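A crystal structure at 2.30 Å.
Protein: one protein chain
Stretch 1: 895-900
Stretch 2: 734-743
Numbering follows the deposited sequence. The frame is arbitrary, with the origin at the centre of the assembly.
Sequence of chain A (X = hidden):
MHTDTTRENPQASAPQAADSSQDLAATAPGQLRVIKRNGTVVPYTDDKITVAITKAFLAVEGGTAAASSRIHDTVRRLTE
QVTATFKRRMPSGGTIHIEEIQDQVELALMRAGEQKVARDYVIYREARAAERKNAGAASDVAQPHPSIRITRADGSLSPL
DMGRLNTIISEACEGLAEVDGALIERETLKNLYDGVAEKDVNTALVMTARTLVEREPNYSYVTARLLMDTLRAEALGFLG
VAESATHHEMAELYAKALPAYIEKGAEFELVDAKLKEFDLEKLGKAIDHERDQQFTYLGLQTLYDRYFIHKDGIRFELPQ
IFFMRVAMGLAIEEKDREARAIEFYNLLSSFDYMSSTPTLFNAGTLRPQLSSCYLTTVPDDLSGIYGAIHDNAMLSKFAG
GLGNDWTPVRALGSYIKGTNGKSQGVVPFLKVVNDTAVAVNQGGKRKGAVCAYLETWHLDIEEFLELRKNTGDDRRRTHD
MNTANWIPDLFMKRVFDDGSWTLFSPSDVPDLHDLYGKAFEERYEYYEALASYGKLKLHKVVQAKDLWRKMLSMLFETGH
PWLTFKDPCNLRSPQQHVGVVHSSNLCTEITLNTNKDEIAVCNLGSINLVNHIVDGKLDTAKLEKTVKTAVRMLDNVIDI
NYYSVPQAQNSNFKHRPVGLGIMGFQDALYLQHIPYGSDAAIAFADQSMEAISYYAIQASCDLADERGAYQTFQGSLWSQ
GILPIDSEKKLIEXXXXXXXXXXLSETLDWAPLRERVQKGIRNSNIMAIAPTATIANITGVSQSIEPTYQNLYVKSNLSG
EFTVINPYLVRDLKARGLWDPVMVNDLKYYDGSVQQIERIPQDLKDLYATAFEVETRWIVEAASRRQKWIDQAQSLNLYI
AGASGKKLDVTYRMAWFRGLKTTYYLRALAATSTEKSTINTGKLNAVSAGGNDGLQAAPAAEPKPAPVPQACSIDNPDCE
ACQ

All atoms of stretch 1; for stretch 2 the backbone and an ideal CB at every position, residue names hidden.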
# COMPACT_ATOMS: atom_id res chain seq x y z
N ALA A 895 29.01 14.00 -4.45
CA ALA A 895 30.08 13.36 -5.22
C ALA A 895 30.54 14.26 -6.37
O ALA A 895 31.74 14.41 -6.60
CB ALA A 895 29.60 12.02 -5.77
N TRP A 896 29.59 14.86 -7.08
CA TRP A 896 29.94 15.79 -8.15
C TRP A 896 30.53 17.07 -7.58
O TRP A 896 31.55 17.58 -8.08
CB TRP A 896 28.69 16.09 -8.99
CG TRP A 896 28.92 17.06 -10.11
CD1 TRP A 896 29.62 16.84 -11.25
CD2 TRP A 896 28.42 18.39 -10.19
NE1 TRP A 896 29.59 17.96 -12.05
CE2 TRP A 896 28.86 18.93 -11.41
CE3 TRP A 896 27.64 19.19 -9.35
CZ2 TRP A 896 28.55 20.23 -11.82
CZ3 TRP A 896 27.33 20.48 -9.74
CH2 TRP A 896 27.79 20.98 -10.97
N PHE A 897 29.91 17.61 -6.53
CA PHE A 897 30.38 18.86 -5.94
C PHE A 897 31.81 18.74 -5.42
O PHE A 897 32.52 19.75 -5.33
CB PHE A 897 29.42 19.27 -4.81
CG PHE A 897 29.65 20.66 -4.30
CD1 PHE A 897 29.31 21.77 -5.07
CD2 PHE A 897 30.17 20.87 -3.03
CE1 PHE A 897 29.51 23.05 -4.59
CE2 PHE A 897 30.37 22.15 -2.55
CZ PHE A 897 30.04 23.24 -3.33
N ARG A 898 32.25 17.53 -5.08
CA ARG A 898 33.57 17.31 -4.50
C ARG A 898 34.61 16.88 -5.53
O ARG A 898 35.68 16.40 -5.16
CB ARG A 898 33.50 16.28 -3.38
CG ARG A 898 32.70 16.74 -2.17
CD ARG A 898 33.38 17.91 -1.48
NE ARG A 898 32.56 18.49 -0.43
CZ ARG A 898 32.89 19.59 0.25
NH1 ARG A 898 34.03 20.22 -0.02
NH2 ARG A 898 32.08 20.06 1.19
N GLY A 899 34.31 17.04 -6.82
CA GLY A 899 35.30 16.81 -7.85
C GLY A 899 35.58 15.36 -8.16
O GLY A 899 36.64 15.05 -8.71
N LEU A 900 34.67 14.45 -7.83
CA LEU A 900 34.87 13.05 -8.19
C LEU A 900 34.65 12.85 -9.68
O LEU A 900 33.81 13.51 -10.30
CB LEU A 900 33.92 12.15 -7.39
CG LEU A 900 34.24 11.97 -5.90
CD1 LEU A 900 33.19 11.08 -5.26
CD2 LEU A 900 35.63 11.39 -5.68
N UNK A 734 37.36 26.35 -14.19
CA UNK A 734 36.48 26.11 -15.33
C UNK A 734 35.03 26.02 -14.89
O UNK A 734 34.17 26.79 -15.35
CB UNK A 734 36.89 24.83 -16.06
N UNK A 735 34.72 25.08 -14.00
CA UNK A 735 33.33 24.87 -13.59
C UNK A 735 32.80 26.04 -12.78
O UNK A 735 31.65 26.44 -12.94
CB UNK A 735 33.20 23.58 -12.78
N UNK A 736 33.62 26.59 -11.90
CA UNK A 736 33.21 27.70 -11.05
C UNK A 736 33.01 27.22 -9.62
O UNK A 736 32.47 26.14 -9.37
CB UNK A 736 31.93 28.34 -11.58
N UNK A 737 33.44 28.05 -8.66
CA UNK A 737 33.35 27.68 -7.26
C UNK A 737 31.91 27.47 -6.81
O UNK A 737 31.68 26.82 -5.78
CB UNK A 737 34.01 28.75 -6.39
N UNK A 738 30.94 28.01 -7.55
CA UNK A 738 29.54 27.83 -7.19
C UNK A 738 29.10 26.38 -7.28
O UNK A 738 28.12 25.99 -6.65
CB UNK A 738 28.65 28.69 -8.09
N UNK A 739 29.82 25.56 -8.05
CA UNK A 739 29.43 24.18 -8.30
C UNK A 739 30.47 23.14 -7.89
O UNK A 739 30.22 21.95 -8.08
CB UNK A 739 29.12 24.01 -9.79
N UNK A 740 31.62 23.55 -7.36
CA UNK A 740 32.64 22.59 -6.95
C UNK A 740 33.44 23.19 -5.81
O UNK A 740 33.78 24.38 -5.81
CB UNK A 740 33.55 22.21 -8.12
N UNK A 741 33.75 22.34 -4.83
CA UNK A 741 34.59 22.73 -3.70
C UNK A 741 35.37 21.50 -3.26
O UNK A 741 34.77 20.48 -2.92
CB UNK A 741 33.76 23.30 -2.55
N UNK A 742 36.70 21.60 -3.29
CA UNK A 742 37.56 20.49 -2.93
C UNK A 742 38.76 21.03 -2.16
O UNK A 742 39.24 22.14 -2.44
CB UNK A 742 38.00 19.71 -4.17
N UNK A 743 39.22 20.27 -1.17
CA UNK A 743 40.40 20.65 -0.41
C UNK A 743 41.62 20.67 -1.31
O UNK A 743 41.80 19.81 -2.17
CB UNK A 743 40.62 19.70 0.77

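Position 734 lies in the last turn of a helix, and its ideal CB has nothing of stretch 1 within 5.5 Å. Almost any helix-tolerant residue would do; the deposited one is Glu734, which makes no contact here.

At 735 the CA-to-CB bond points toward stretch 1, but no atom of it lies within 5.5 Å of the ideal CB, so a short side chain would fall short. Ahead lie the flat face of the Trp896 indole and the carbonyl of Trp896. A long side chain could cross the gap, and one with a planar, donor-rich end would satisfy both features; lysine or glutamine could meet part of the demand. The residue is Arg735. Its guanidinium lies flat on the indole, centres 3.6 Å apart and planes at 8°, with CZ over the face of the five-membered ring, a cation-pi arrangement. From there Arg735 NH1 donates to Trp896 O at 2.9 Å. Water 1 extends the link, accepting from Arg735 NH2 (3.1 Å) and donating to Trp896 O (3.0 Å) and Leu900 O (2.6 Å).

Position 736 leaves the helix with phi/psi of 106/140, where a CB would be jammed against the preceding carbonyl oxygen. The backbone alone calls for glycine, and Gly736 it is.

Positions 737 and 738 both direct CA-to-CB away from stretch 1, which therefore imposes little choice. Small or polar residues would suit; they are Ala737 and Lys738, the latter meeting the Phe897 ring edge through its backbone oxygen.

At 739 the bond points sideways, yet the ideal CB sits 3.5 Å from Trp896 CH2. An apolar start to the side chain fits, and many residues, aromatic or aliphatic, could provide it. Tyr739 packs its CB against CH2 of Trp896 at 3.5 Å, while the end of its side chain leads away from stretch 1.

Position 740 points away overall, though its ideal CB is 3.9 Å from Phe897 O. Extended backbone angles of -151/139 suit a beta-branched residue, and the CA of Gly899, which carries no side chain, leaves room for an apolar branch. Ile740 fits: its CD1 reaches Gly899 CA at 3.9 Å.

At 741 the backbone N donates to Phe897 O at 2.9 Å, whatever the side chain, proline excepted. The ideal CB lies 3.6 Å from Phe897 CE2 and 4.0 Å from Arg898 NH1, so an aliphatic stem beside the ring and an acidic or otherwise accepting end near the guanidinium would both be welcome; Asp, Gln or Glu are plausible. Glu741 lays its CB 3.6 Å from CE2 of Phe897 and forms a long salt bridge, OE2 to Arg898 NH1, at 3.8 Å. The same NH1 of Arg898 makes a weak hydrogen bond to Glu741 O at 3.0 Å.

Position 742, again extended, points sideways with its ideal CB 4.2 Å from Arg898 O. Beta-branched residues suit such a backbone, and Val742 brings its CB to 4.1 Å from that oxygen, Arg898 O.

At 743 the bond points sideways and nothing of stretch 1 lies within 5.5 Å of the ideal CB, so stretch 1 sets little preference; Asp743 occupies it and makes no contact.

Stretch 2, residues 734-743: ERGAKYIEVD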
# COMPACT_ATOMS: atom_id res chain seq x y z
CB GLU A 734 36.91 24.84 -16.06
CG GLU A 734 38.12 25.01 -16.96
CD GLU A 734 37.86 25.97 -18.12
OE1 GLU A 734 38.09 27.19 -17.95
OE2 GLU A 734 37.42 25.50 -19.19
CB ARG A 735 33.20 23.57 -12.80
CG ARG A 735 31.76 23.21 -12.47
CD ARG A 735 31.67 22.08 -11.47
NE ARG A 735 32.21 20.83 -11.98
CZ ARG A 735 32.22 19.69 -11.31
NH1 ARG A 735 31.70 19.63 -10.09
NH2 ARG A 735 32.73 18.59 -11.86
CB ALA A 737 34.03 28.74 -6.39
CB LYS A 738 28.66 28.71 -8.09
CG LYS A 738 27.19 28.79 -7.66
CD LYS A 738 26.49 29.99 -8.31
CE LYS A 738 25.65 29.58 -9.51
NZ LYS A 738 24.46 28.77 -9.12
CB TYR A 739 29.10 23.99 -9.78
CG TYR A 739 28.02 24.91 -10.31
CD1 TYR A 739 26.68 24.66 -10.04
CD2 TYR A 739 28.34 26.01 -11.08
CE1 TYR A 739 25.69 25.50 -10.52
CE2 TYR A 739 27.36 26.85 -11.57
CZ TYR A 739 26.04 26.59 -11.29
OH TYR A 739 25.07 27.43 -11.77
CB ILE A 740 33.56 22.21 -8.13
CG1 ILE A 740 34.65 21.23 -7.66
CG2 ILE A 740 34.19 23.45 -8.75
CD1 ILE A 740 35.45 20.61 -8.80
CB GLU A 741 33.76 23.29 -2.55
CG GLU A 741 34.58 23.68 -1.34
CD GLU A 741 33.74 24.37 -0.28
OE1 GLU A 741 33.13 25.41 -0.59
OE2 GLU A 741 33.69 23.86 0.86
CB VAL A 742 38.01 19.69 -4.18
CG1 VAL A 742 38.64 20.61 -5.21
CG2 VAL A 742 38.98 18.57 -3.80
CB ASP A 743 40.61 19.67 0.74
CG ASP A 743 41.80 20.04 1.60
OD1 ASP A 743 42.93 19.67 1.23
OD2 ASP A 743 41.60 20.69 2.65
O HOH W 1 33.12 16.03 -10.13
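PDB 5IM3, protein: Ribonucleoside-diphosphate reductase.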